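Local atomic coordinates of N-acetyltransferase (Trypanosoma brucei, PDB entry 3I3G), a protein that probably catalyses acetyl transfer from acetyl-CoA to D-glucosamine 6-phosphate, a step on the route to UDP-N-acetylglucosamine. Residues D57-F69 against R76-K88. Numbering follows the deposited sequence. Where two conformers were deposited one is given.
Sequences DMRRRAGIVTKVF and RIVGSASLMIQPK. Unlike the reference sequence in segment 76-88: Arg76 (reference Gly).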
loop_
_atom_site.group_PDB
_atom_site.type_symbol
_atom_site.label_atom_id
_atom_site.label_comp_id
_atom_site.label_asym_id
_atom_site.label_seq_id
_atom_site.Cartn_x
_atom_site.Cartn_y
_atom_site.Cartn_z
ATOM N N ASP A 57 -14.516 -8.313 -4.810
ATOM C CA ASP A 57 -13.842 -9.075 -5.854
ATOM C C ASP A 57 -12.544 -8.418 -6.295
ATOM O O ASP A 57 -11.501 -9.069 -6.366
ATOM C CB ASP A 57 -14.753 -9.262 -7.063
ATOM C CG ASP A 57 -15.265 -10.674 -7.185
ATOM O OD1 ASP A 57 -16.104 -11.079 -6.354
ATOM O OD2 ASP A 57 -14.821 -11.383 -8.115
ATOM N N MET A 58 -12.623 -7.149 -6.568
ATOM C CA MET A 58 -11.487 -6.406 -7.042
ATOM C C MET A 58 -10.390 -6.473 -5.973
ATOM O O MET A 58 -9.263 -6.650 -6.287
ATOM C CB MET A 58 -11.866 -5.000 -7.369
ATOM C CG MET A 58 -12.821 -4.855 -8.486
ATOM S SD MET A 58 -12.103 -5.310 -10.070
ATOM C CE MET A 58 -12.263 -6.996 -10.061
ATOM N N ARG A 59 -10.766 -6.356 -4.718
ATOM C CA ARG A 59 -9.820 -6.375 -3.607
ATOM C C ARG A 59 -9.113 -7.723 -3.483
ATOM O O ARG A 59 -7.901 -7.776 -3.270
ATOM C CB ARG A 59 -10.511 -5.990 -2.295
ATOM C CG ARG A 59 -10.856 -4.508 -2.203
ATOM C CD ARG A 59 -11.738 -4.194 -1.001
ATOM N NE ARG A 59 -11.077 -4.481 0.269
ATOM C CZ ARG A 59 -10.263 -3.640 0.899
ATOM N NH1 ARG A 59 -9.711 -3.988 2.053
ATOM N NH2 ARG A 59 -9.993 -2.451 0.375
ATOM N N ARG A 60 -9.864 -8.811 -3.623
ATOM C CA ARG A 60 -9.262 -10.142 -3.605
ATOM C C ARG A 60 -8.295 -10.306 -4.771
ATOM O O ARG A 60 -7.245 -10.935 -4.636
ATOM C CB ARG A 60 -10.332 -11.234 -3.655
ATOM C CG ARG A 60 -11.001 -11.515 -2.321
ATOM C CD ARG A 60 -11.805 -12.808 -2.376
ATOM N NE ARG A 60 -12.711 -12.835 -3.519
ATOM C CZ ARG A 60 -13.930 -12.309 -3.516
ATOM N NH1 ARG A 60 -14.390 -11.715 -2.425
ATOM N NH2 ARG A 60 -14.687 -12.376 -4.604
ATOM N N ARG A 61 -8.659 -9.734 -5.915
ATOM C CA ARG A 61 -7.812 -9.770 -7.102
ATOM C C ARG A 61 -6.485 -9.066 -6.846
ATOM O O ARG A 61 -5.457 -9.426 -7.420
ATOM C CB ARG A 61 -8.525 -9.111 -8.284
ATOM C CG ARG A 61 -9.691 -9.913 -8.831
ATOM C CD ARG A 61 -9.218 -11.258 -9.349
ATOM N NE ARG A 61 -10.229 -11.924 -10.161
ATOM C CZ ARG A 61 -10.022 -13.054 -10.826
ATOM N NH1 ARG A 61 -8.836 -13.645 -10.776
ATOM N NH2 ARG A 61 -10.997 -13.595 -11.543
ATOM N N ALA A 62 -6.520 -8.058 -5.982
ATOM C CA ALA A 62 -5.325 -7.302 -5.631
ATOM C C ALA A 62 -4.539 -8.001 -4.525
ATOM O O ALA A 62 -3.525 -7.487 -4.051
ATOM C CB ALA A 62 -5.697 -5.888 -5.212
ATOM N N GLY A 63 -5.012 -9.176 -4.121
ATOM C CA GLY A 63 -4.343 -9.960 -3.089
ATOM C C GLY A 63 -4.573 -9.420 -1.691
ATOM O O GLY A 63 -3.892 -9.812 -0.744
ATOM N N ILE A 64 -5.536 -8.514 -1.562
ATOM C CA ILE A 64 -5.863 -7.930 -0.266
ATOM C C ILE A 64 -6.620 -8.923 0.607
ATOM O O ILE A 64 -7.583 -9.551 0.163
ATOM C CB ILE A 64 -6.716 -6.656 -0.417
ATOM C CG1 ILE A 64 -5.964 -5.601 -1.228
ATOM C CG2 ILE A 64 -7.097 -6.104 0.949
ATOM C CD1 ILE A 64 -6.778 -4.357 -1.504
ATOM N N VAL A 65 -6.175 -9.059 1.851
ATOM C CA VAL A 65 -6.859 -9.896 2.826
ATOM C C VAL A 65 -7.497 -9.017 3.893
ATOM O O VAL A 65 -6.848 -8.130 4.446
ATOM C CB VAL A 65 -5.889 -10.873 3.514
ATOM C CG1 VAL A 65 -6.637 -11.746 4.511
ATOM C CG2 VAL A 65 -5.172 -11.728 2.484
ATOM N N THR A 66 -8.770 -9.262 4.178
ATOM C CA THR A 66 -9.464 -8.512 5.216
ATOM C C THR A 66 -9.929 -9.434 6.338
ATOM O O THR A 66 -10.680 -10.382 6.107
ATOM C CB THR A 66 -10.673 -7.738 4.656
ATOM O OG1 THR A 66 -10.236 -6.848 3.621
ATOM C CG2 THR A 66 -11.342 -6.932 5.759
ATOM N N LYS A 67 -9.466 -9.154 7.550
ATOM C CA LYS A 67 -9.892 -9.903 8.722
ATOM C C LYS A 67 -10.892 -9.066 9.505
ATOM O O LYS A 67 -10.729 -7.854 9.634
ATOM C CB LYS A 67 -8.694 -10.256 9.605
ATOM C CG LYS A 67 -7.611 -11.052 8.893
ATOM C CD LYS A 67 -8.157 -12.363 8.348
ATOM C CE LYS A 67 -8.520 -13.326 9.466
ATOM N NZ LYS A 67 -7.311 -13.878 10.141
ATOM N N VAL A 68 -11.931 -9.713 10.020
ATOM C CA VAL A 68 -12.966 -9.004 10.758
ATOM C C VAL A 68 -13.314 -9.707 12.063
ATOM O O VAL A 68 -13.166 -10.924 12.189
ATOM C CB VAL A 68 -14.260 -8.873 9.929
ATOM C CG1 VAL A 68 -14.006 -8.068 8.666
ATOM C CG2 VAL A 68 -14.813 -10.251 9.592
ATOM N N PHE A 69 -13.769 -8.927 13.035
ATOM C CA PHE A 69 -14.389 -9.484 14.224
ATOM C C PHE A 69 -15.894 -9.476 14.024
ATOM O O PHE A 69 -16.473 -8.453 13.652
ATOM C CB PHE A 69 -14.012 -8.688 15.473
ATOM C CG PHE A 69 -12.797 -9.214 16.179
ATOM C CD1 PHE A 69 -12.854 -10.408 16.879
ATOM C CD2 PHE A 69 -11.602 -8.517 16.146
ATOM C CE1 PHE A 69 -11.740 -10.898 17.532
ATOM C CE2 PHE A 69 -10.486 -9.002 16.799
ATOM C CZ PHE A 69 -10.555 -10.195 17.491
ATOM N N ARG A 76 -23.089 -9.294 13.243
ATOM C CA ARG A 76 -22.693 -7.893 13.147
ATOM C C ARG A 76 -21.173 -7.750 13.148
ATOM O O ARG A 76 -20.485 -8.327 13.991
ATOM C CB ARG A 76 -23.311 -7.061 14.274
ATOM C CG ARG A 76 -23.364 -5.570 13.963
ATOM C CD ARG A 76 -24.115 -4.791 15.031
ATOM N NE ARG A 76 -23.324 -4.618 16.243
ATOM C CZ ARG A 76 -22.492 -3.604 16.451
ATOM N NH1 ARG A 76 -22.340 -2.668 15.524
ATOM N NH2 ARG A 76 -21.810 -3.524 17.584
ATOM N N ILE A 77 -20.658 -6.987 12.191
ATOM C CA ILE A 77 -19.223 -6.767 12.067
ATOM C C ILE A 77 -18.796 -5.591 12.938
ATOM O O ILE A 77 -19.237 -4.461 12.723
ATOM C CB ILE A 77 -18.823 -6.493 10.605
ATOM C CG1 ILE A 77 -19.322 -7.620 9.697
ATOM C CG2 ILE A 77 -17.314 -6.333 10.485
ATOM C CD1 ILE A 77 -18.665 -8.964 9.962
ATOM N N VAL A 78 -17.933 -5.860 13.913
ATOM C CA VAL A 78 -17.557 -4.850 14.898
ATOM C C VAL A 78 -16.070 -4.510 14.872
ATOM O O VAL A 78 -15.596 -3.705 15.674
ATOM C CB VAL A 78 -17.943 -5.292 16.322
ATOM C CG1 VAL A 78 -19.449 -5.482 16.426
ATOM C CG2 VAL A 78 -17.211 -6.571 16.694
ATOM N N GLY A 79 -15.336 -5.124 13.949
ATOM C CA GLY A 79 -13.909 -4.855 13.810
ATOM C C GLY A 79 -13.377 -5.301 12.464
ATOM O O GLY A 79 -13.798 -6.327 11.931
ATOM N N SER A 80 -12.450 -4.528 11.909
ATOM C CA SER A 80 -11.865 -4.866 10.619
ATOM C C SER A 80 -10.455 -4.311 10.453
ATOM O O SER A 80 -10.127 -3.242 10.970
ATOM C CB SER A 80 -12.752 -4.365 9.478
ATOM O OG SER A 80 -12.213 -4.733 8.217
ATOM N N ALA A 81 -9.632 -5.053 9.720
ATOM C CA ALA A 81 -8.288 -4.617 9.363
ATOM C C ALA A 81 -7.861 -5.365 8.106
ATOM O O ALA A 81 -8.084 -6.568 7.991
ATOM C CB ALA A 81 -7.320 -4.884 10.501
ATOM N N SER A 82 -7.256 -4.651 7.163
ATOM C CA SER A 82 -6.881 -5.254 5.887
ATOM C C SER A 82 -5.368 -5.328 5.707
ATOM O O SER A 82 -4.628 -4.505 6.245
ATOM C CB SER A 82 -7.519 -4.493 4.723
ATOM O OG SER A 82 -8.930 -4.621 4.748
ATOM N N LEU A 83 -4.920 -6.319 4.944
ATOM C CA LEU A 83 -3.496 -6.540 4.729
ATOM C C LEU A 83 -3.169 -6.699 3.248
ATOM O O LEU A 83 -3.790 -7.494 2.544
ATOM C CB LEU A 83 -3.027 -7.778 5.498
ATOM C CG LEU A 83 -1.557 -8.160 5.318
ATOM C CD1 LEU A 83 -0.653 -7.057 5.844
ATOM C CD2 LEU A 83 -1.250 -9.485 6.006
ATOM N N MET A 84 -2.188 -5.933 2.785
ATOM C CA MET A 84 -1.713 -6.034 1.413
ATOM C C MET A 84 -0.240 -6.419 1.429
ATOM O O MET A 84 0.605 -5.638 1.861
ATOM C CB MET A 84 -1.897 -4.705 0.681
ATOM C CG MET A 84 -3.308 -4.145 0.743
ATOM S SD MET A 84 -3.471 -2.577 -0.132
ATOM C CE MET A 84 -2.178 -1.613 0.647
ATOM N N ILE A 85 0.064 -7.627 0.970
ATOM C CA ILE A 85 1.443 -8.100 0.947
ATOM C C ILE A 85 2.100 -7.815 -0.400
ATOM O O ILE A 85 1.699 -8.359 -1.429
ATOM C CB ILE A 85 1.539 -9.596 1.284
ATOM C CG1 ILE A 85 1.047 -9.845 2.712
ATOM C CG2 ILE A 85 2.970 -10.084 1.121
ATOM C CD1 ILE A 85 1.169 -11.286 3.167
ATOM N N GLN A 86 3.112 -6.955 -0.385
ATOM C CA GLN A 86 3.770 -6.535 -1.616
ATOM C C GLN A 86 5.223 -6.991 -1.684
ATOM O O GLN A 86 6.056 -6.561 -0.883
ATOM C CB GLN A 86 3.685 -5.017 -1.769
ATOM C CG GLN A 86 2.298 -4.514 -2.128
ATOM C CD GLN A 86 2.197 -3.005 -2.069
ATOM O OE1 GLN A 86 2.857 -2.359 -1.254
ATOM N NE2 GLN A 86 1.366 -2.433 -2.932
ATOM N N PRO A 87 5.529 -7.867 -2.649
ATOM C CA PRO A 87 6.891 -8.329 -2.875
ATOM C C PRO A 87 7.750 -7.199 -3.427
ATOM O O PRO A 87 7.263 -6.377 -4.203
ATOM C CB PRO A 87 6.723 -9.428 -3.935
ATOM C CG PRO A 87 5.256 -9.725 -3.987
ATOM C CD PRO A 87 4.578 -8.459 -3.602
ATOM N N LYS A 88 9.013 -7.153 -3.016
ATOM C CA LYS A 88 9.943 -6.141 -3.502
ATOM C C LYS A 88 11.108 -6.806 -4.222
ATOM O O LYS A 88 11.395 -7.980 -3.995
ATOM C CB LYS A 88 10.480 -5.303 -2.340
ATOM C CG LYS A 88 9.410 -4.632 -1.498
ATOM C CD LYS A 88 8.541 -3.717 -2.341
ATOM C CE LYS A 88 7.797 -2.718 -1.474
ATOM N NZ LYS A 88 8.728 -1.739 -0.847
HETATM O O HOH W 1 -2.227 -9.592 1.269
HETATM O O HOH W 2 -0.994 -9.773 -1.970
#
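Val65, Lys67 and Phe69 pair with Leu83, Ala81 and Gly79 in the antiparallel hairpin of strands 65-71 and 76-86, within the mixed sheet of the GNAT fold. Backbone bonds run both ways between Val65 and Leu83, the shorter from Leu83 N to Val65 O at 2.7 Å, and again between Lys67 and Ala81. The ladder changes at a classic beta bulge, where Val78 and Gly79 both face Phe69: Phe69 O accepts from Val78 N, while Phe69 N reaches Gly79 O at 2.8 Å from 42° above the carbonyl plane.

Val65, Lys67, Phe69, Ala81 and Leu83 lie on one face of the sheet; helix 113-127 covers several of them, and Lys67 forms a salt bridge with Asp120. Apolar contacts on the other face include Val68 CB against Ile77 CG2. Beyond the ladder Ile64 lies alongside Met84, both side chains pointing the same way, with Ile64 CG1 3.6 Å from Met84 CG. Helix 49-61 ends in a Schellman motif at Gly63, and a water accepts from Ile85 N and lies within hydrogen-bonding reach of Gly63 O and Leu83 O.

Hydroxyls dominate the middle of the Thr66 face. With chi1 at -178°, Ser80 turns OG away from its own N, to 3.4 Å from Thr66 CG2, and hydrogen-bonds to His34. The Arg59 guanidinium, with Ile64 CD1 over one face, hydrogen-bonds through NH2 to Pro87 O of the second subunit, whose Gln86 packs on Met84 of the hairpin. At that guanidinium's edge, Thr66 OG1 and Ser82 OG share a hydrogen bond of 2.8 Å.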